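Side-chain contacts in endo-b-1,4-glucanase (Nasutitermes takasagoensis, PDB 1KS8), which probably hydrolyses internal beta-1,4-glucosidic linkages in cellulose and related beta-glucans, as a family 9 glycosyl hydrolase: residues A[71-76]-A[159-164]; A[222-227]-A[264-269]. All blocks are in the same frame, centred on the assembly; numbering follows the deposited sequence.

Overall arrangement
The two contacts follow one another along the chain, neither nesting nor crossing. From the N terminus, helix 62-78 leads through helix 89-106 and strands 113-117 and 139-142 before helix 149-165 returns beside it; contact 1 closes this loop of 82 residues, its centre about 12 Å from that of the chain. After helix 171-190 come helices 212-226 and 257-268, joined by contact 2 around a loop of 36 residues, nearer the surface. The centres lie about 13 Å apart, and the two contacts touch: Ile164 CD1 packs 3.6 Å from Arg224 CG, and Ala225 CB meets Ser163. Helices 62-78, 149-165, 212-226 and 257-268 thus form a continuous run of packed neighbours.

Contact 1 (A[71-76]-A[159-164]); sequences VLAWGL and LAAASI
Ala73 and Ala161 meet methyl to methyl where helix 62-78 lies against helix 149-165, a compact example of how small side chains let two helices come close. The apolar part is simple: Ala73 CB is 3.7 Å from Ala161 CB, and both bonds from CA point into the interface. The Ala73 methyl also reaches past its partner to the helix backbone, with Ala73 CB 4.1 Å from Ala162 N. The closest CA atoms, those of Ala73 and Ala162, are 5.7 Å apart, a spacing that the small methyls permit, and just 94 Å² is buried in all. Ala162 also packs on helices 89-106 and 171-190.

The polar element stays within one helix. In Ser163, chi1 of 75° sets the hydroxyl beside both the backbone N and the carbonyl carbon, turning it back along the helix; Ser163 OG then donates to Ala160 O at 2.6 Å, tilted 19° from the carbonyl plane. The buried hydroxyl is thereby satisfied by a carbonyl of its own helix.

Aromatic contacts border the methyl pair. The CB of Trp74 is directed away from helix 149-165, and its ring makes edge-to-face contacts with Trp217, Trp221 and Phe312, while Ala161 also touches Trp221. Close alanine packing between neighbouring, similarly directed helices in the core suits the (alpha/alpha)6 barrel of family 9 glycosyl hydrolases.

Contact 2 (A[222-227]-A[264-269]); sequences LYRATN and LAKLTN
In the (alpha/alpha)6 barrel, the last turns of helices 212-226 and 257-268 lie side by side, 11.1 Å between their short axes and 37° between their directions, where Tyr223 and Arg224 meet Lys266 and Leu267. Leu267 is the central apolar piece, its two methyls dividing the work. Leu267 CD2 lies 3.8 Å from Arg224 CB and also touches CG and CD of the arginine, the two side chains crossing at about a right angle. Leu267 CD1 meets the Tyr223 ring at its edge, near the ring plane, 4.1 Å from CD2 of the tyrosine.

Arg224 has CG anti to the backbone N (chi1 -175°) and stays extended to NE, which carries its guanidinium beyond the leucine to the lysine. There Arg224 NH2 and Lys266 NZ stand 3.6 Å apart. A water in the guanidinium plane accepts from Arg224 NH2 at 2.9 Å and, weakly, from Lys266 NZ, while Asp78 forms a salt bridge with the same NH2. An alanine at Arg224 keeps CB but would probably leave Asp78 without its charged mate and Leu267 CD2 without the packing of CG and CD.

The two helix ends are built alike: Thr226 and Thr268 hydroxyls bond back to Leu222 O and Leu264 O, before Asn227 and Asn269 turn off with positive phi. Chemically, the contact implies an apolar joint whose cationic ends are probably eased by Asp78 and a shared water.

Contact 1 (A[71-76]-A[159-164])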
loop_
_atom_site.group_PDB
_atom_site.type_symbol
_atom_site.label_atom_id
_atom_site.label_comp_id
_atom_site.label_asym_id
_atom_site.label_seq_id
_atom_site.Cartn_x
_atom_site.Cartn_y
_atom_site.Cartn_z
ATOM N N VAL A 71 1.120 -5.845 -0.242
ATOM C CA VAL A 71 2.527 -5.563 0.004
ATOM C C VAL A 71 2.888 -5.668 1.488
ATOM O O VAL A 71 3.962 -6.166 1.836
ATOM C CB VAL A 71 2.907 -4.180 -0.571
ATOM C CG1 VAL A 71 4.340 -3.824 -0.203
ATOM C CG2 VAL A 71 2.755 -4.212 -2.093
ATOM N N LEU A 72 1.998 -5.218 2.368
ATOM C CA LEU A 72 2.278 -5.328 3.793
ATOM C C LEU A 72 2.328 -6.807 4.185
ATOM O O LEU A 72 3.220 -7.227 4.917
ATOM C CB LEU A 72 1.213 -4.600 4.623
ATOM C CG LEU A 72 1.231 -3.068 4.586
ATOM C CD1 LEU A 72 0.158 -2.550 5.528
ATOM C CD2 LEU A 72 2.607 -2.532 4.999
ATOM N N ALA A 73 1.376 -7.595 3.691
ATOM C CA ALA A 73 1.345 -9.023 4.005
ATOM C C ALA A 73 2.583 -9.714 3.431
ATOM O O ALA A 73 3.173 -10.584 4.065
ATOM C CB ALA A 73 0.074 -9.658 3.438
ATOM N N TRP A 74 2.968 -9.314 2.225
ATOM C CA TRP A 74 4.132 -9.878 1.546
ATOM C C TRP A 74 5.383 -9.723 2.414
ATOM O O TRP A 74 6.151 -10.671 2.593
ATOM C CB TRP A 74 4.301 -9.162 0.204
ATOM C CG TRP A 74 5.316 -9.727 -0.745
ATOM C CD1 TRP A 74 5.963 -10.928 -0.660
ATOM C CD2 TRP A 74 5.752 -9.120 -1.965
ATOM N NE1 TRP A 74 6.774 -11.106 -1.759
ATOM C CE2 TRP A 74 6.663 -10.010 -2.575
ATOM C CE3 TRP A 74 5.458 -7.907 -2.603
ATOM C CZ2 TRP A 74 7.284 -9.724 -3.796
ATOM C CZ3 TRP A 74 6.076 -7.623 -3.817
ATOM C CH2 TRP A 74 6.978 -8.530 -4.399
ATOM N N GLY A 75 5.582 -8.529 2.966
ATOM C CA GLY A 75 6.737 -8.294 3.812
ATOM C C GLY A 75 6.652 -9.069 5.115
ATOM O O GLY A 75 7.667 -9.509 5.652
ATOM N N LEU A 76 5.435 -9.227 5.627
ATOM C CA LEU A 76 5.203 -9.961 6.867
ATOM C C LEU A 76 5.543 -11.435 6.692
ATOM O O LEU A 76 5.972 -12.101 7.637
ATOM C CB LEU A 76 3.739 -9.837 7.293
ATOM C CG LEU A 76 3.422 -8.956 8.501
ATOM C CD1 LEU A 76 1.916 -8.944 8.724
ATOM C CD2 LEU A 76 4.135 -9.484 9.737
ATOM N N LEU A 159 -6.009 -10.951 0.006
ATOM C CA LEU A 159 -6.655 -11.955 0.842
ATOM C C LEU A 159 -5.842 -13.247 0.890
ATOM O O LEU A 159 -5.692 -13.855 1.953
ATOM C CB LEU A 159 -8.068 -12.225 0.325
ATOM C CG LEU A 159 -9.031 -11.045 0.486
ATOM C CD1 LEU A 159 -10.282 -11.291 -0.342
ATOM C CD2 LEU A 159 -9.383 -10.858 1.951
ATOM N N ALA A 160 -5.306 -13.655 -0.256
ATOM C CA ALA A 160 -4.502 -14.870 -0.318
ATOM C C ALA A 160 -3.220 -14.684 0.486
ATOM O O ALA A 160 -2.817 -15.565 1.244
ATOM C CB ALA A 160 -4.174 -15.213 -1.769
ATOM N N ALA A 161 -2.580 -13.529 0.330
ATOM C CA ALA A 161 -1.354 -13.252 1.070
ATOM C C ALA A 161 -1.667 -13.248 2.564
ATOM O O ALA A 161 -0.923 -13.815 3.368
ATOM C CB ALA A 161 -0.773 -11.909 0.644
ATOM N N ALA A 162 -2.776 -12.615 2.935
ATOM C CA ALA A 162 -3.168 -12.561 4.336
ATOM C C ALA A 162 -3.462 -13.957 4.887
ATOM O O ALA A 162 -3.180 -14.235 6.051
ATOM C CB ALA A 162 -4.389 -11.661 4.507
ATOM N N SER A 163 -4.019 -14.838 4.061
ATOM C CA SER A 163 -4.329 -16.187 4.535
ATOM C C SER A 163 -3.049 -16.901 4.961
ATOM O O SER A 163 -3.063 -17.726 5.874
ATOM C CB SER A 163 -5.062 -16.998 3.455
ATOM O OG SER A 163 -4.194 -17.428 2.421
ATOM N N ILE A 164 -1.940 -16.575 4.305
ATOM C CA ILE A 164 -0.651 -17.171 4.645
ATOM C C ILE A 164 -0.179 -16.592 5.979
ATOM O O ILE A 164 0.285 -17.313 6.860
ATOM C CB ILE A 164 0.403 -16.881 3.551
ATOM C CG1 ILE A 164 -0.018 -17.550 2.240
ATOM C CG2 ILE A 164 1.775 -17.384 3.990
ATOM C CD1 ILE A 164 0.834 -17.160 1.047
#

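Contact 2 (A[222-227]-A[264-269])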
loop_
_atom_site.group_PDB
_atom_site.type_symbol
_atom_site.label_atom_id
_atom_site.label_comp_id
_atom_site.label_asym_id
_atom_site.label_seq_id
_atom_site.Cartn_x
_atom_site.Cartn_y
_atom_site.Cartn_z
ATOM N N LEU A 222 -2.494 -16.930 -5.107
ATOM C CA LEU A 222 -3.385 -18.032 -4.769
ATOM C C LEU A 222 -2.623 -19.350 -4.798
ATOM O O LEU A 222 -2.869 -20.229 -3.978
ATOM C CB LEU A 222 -4.575 -18.074 -5.728
ATOM C CG LEU A 222 -5.725 -17.168 -5.278
ATOM C CD1 LEU A 222 -6.733 -17.011 -6.396
ATOM C CD2 LEU A 222 -6.370 -17.758 -4.029
ATOM N N TYR A 223 -1.692 -19.489 -5.735
ATOM C CA TYR A 223 -0.902 -20.711 -5.798
ATOM C C TYR A 223 -0.071 -20.822 -4.523
ATOM O O TYR A 223 -0.001 -21.881 -3.901
ATOM C CB TYR A 223 0.034 -20.703 -7.008
ATOM C CG TYR A 223 1.016 -21.852 -6.998
ATOM C CD1 TYR A 223 0.572 -23.175 -7.010
ATOM C CD2 TYR A 223 2.391 -21.619 -6.949
ATOM C CE1 TYR A 223 1.472 -24.238 -6.973
ATOM C CE2 TYR A 223 3.300 -22.677 -6.912
ATOM C CZ TYR A 223 2.832 -23.982 -6.923
ATOM O OH TYR A 223 3.726 -25.029 -6.880
ATOM N N ARG A 224 0.557 -19.720 -4.133
ATOM C CA ARG A 224 1.382 -19.710 -2.936
ATOM C C ARG A 224 0.581 -20.061 -1.685
ATOM O O ARG A 224 1.082 -20.739 -0.789
ATOM C CB ARG A 224 2.032 -18.333 -2.758
ATOM C CG ARG A 224 3.017 -18.266 -1.605
ATOM C CD ARG A 224 3.683 -16.906 -1.511
ATOM N NE ARG A 224 4.818 -16.946 -0.596
ATOM C CZ ARG A 224 5.736 -15.992 -0.503
ATOM N NH1 ARG A 224 5.653 -14.912 -1.270
ATOM N NH2 ARG A 224 6.753 -16.132 0.337
ATOM N N ALA A 225 -0.667 -19.603 -1.636
ATOM C CA ALA A 225 -1.536 -19.835 -0.485
ATOM C C ALA A 225 -2.252 -21.183 -0.457
ATOM O O ALA A 225 -2.740 -21.604 0.594
ATOM C CB ALA A 225 -2.567 -18.716 -0.395
ATOM N N THR A 226 -2.311 -21.864 -1.597
ATOM C CA THR A 226 -3.014 -23.142 -1.670
ATOM C C THR A 226 -2.173 -24.330 -2.119
ATOM O O THR A 226 -2.495 -25.476 -1.799
ATOM C CB THR A 226 -4.202 -23.047 -2.637
ATOM O OG1 THR A 226 -3.712 -22.788 -3.960
ATOM C CG2 THR A 226 -5.143 -21.927 -2.218
ATOM N N ASN A 227 -1.108 -24.054 -2.864
ATOM C CA ASN A 227 -0.238 -25.100 -3.394
ATOM C C ASN A 227 -1.027 -25.852 -4.464
ATOM O O ASN A 227 -0.671 -26.963 -4.857
ATOM C CB ASN A 227 0.196 -26.069 -2.289
ATOM C CG ASN A 227 1.302 -27.008 -2.736
ATOM O OD1 ASN A 227 1.597 -28.002 -2.070
ATOM N ND2 ASN A 227 1.928 -26.691 -3.863
ATOM N N LEU A 264 7.015 -14.987 -8.974
ATOM C CA LEU A 264 7.044 -16.216 -9.759
ATOM C C LEU A 264 8.431 -16.853 -9.759
ATOM O O LEU A 264 8.555 -18.074 -9.826
ATOM C CB LEU A 264 6.583 -15.953 -11.198
ATOM C CG LEU A 264 5.068 -15.791 -11.368
ATOM C CD1 LEU A 264 4.745 -15.416 -12.801
ATOM C CD2 LEU A 264 4.366 -17.089 -10.986
ATOM N N ALA A 265 9.473 -16.031 -9.679
ATOM C CA ALA A 265 10.830 -16.561 -9.649
ATOM C C ALA A 265 10.984 -17.423 -8.398
ATOM O O ALA A 265 11.585 -18.496 -8.439
ATOM C CB ALA A 265 11.846 -15.422 -9.632
ATOM N N LYS A 266 10.428 -16.954 -7.287
ATOM C CA LYS A 266 10.513 -17.689 -6.030
ATOM C C LYS A 266 9.643 -18.943 -6.033
ATOM O O LYS A 266 10.055 -19.996 -5.545
ATOM C CB LYS A 266 10.097 -16.793 -4.862
ATOM C CG LYS A 266 10.205 -17.463 -3.499
ATOM C CD LYS A 266 9.832 -16.503 -2.379
ATOM C CE LYS A 266 10.117 -17.108 -1.012
ATOM N NZ LYS A 266 9.365 -18.371 -0.787
ATOM N N LEU A 267 8.443 -18.828 -6.591
ATOM C CA LEU A 267 7.500 -19.942 -6.638
ATOM C C LEU A 267 7.845 -21.054 -7.625
ATOM O O LEU A 267 7.491 -22.214 -7.401
ATOM C CB LEU A 267 6.095 -19.419 -6.954
ATOM C CG LEU A 267 5.475 -18.444 -5.952
ATOM C CD1 LEU A 267 4.133 -17.964 -6.480
ATOM C CD2 LEU A 267 5.303 -19.125 -4.605
ATOM N N THR A 268 8.528 -20.707 -8.711
ATOM C CA THR A 268 8.881 -21.689 -9.733
ATOM C C THR A 268 10.374 -21.988 -9.826
ATOM O O THR A 268 10.767 -23.029 -10.354
ATOM C CB THR A 268 8.418 -21.225 -11.121
ATOM O OG1 THR A 268 9.175 -20.072 -11.513
ATOM C CG2 THR A 268 6.933 -20.870 -11.097
ATOM N N ASN A 269 11.196 -21.069 -9.326
ATOM C CA ASN A 269 12.652 -21.213 -9.363
ATOM C C ASN A 269 13.158 -21.147 -10.804
ATOM O O ASN A 269 14.315 -21.471 -11.075
ATOM C CB ASN A 269 13.080 -22.545 -8.733
ATOM C CG ASN A 269 14.549 -22.561 -8.334
ATOM O OD1 ASN A 269 15.170 -23.622 -8.252
ATOM N ND2 ASN A 269 15.104 -21.386 -8.064
HETATM O O HOH W 1 7.123 -18.704 1.575
#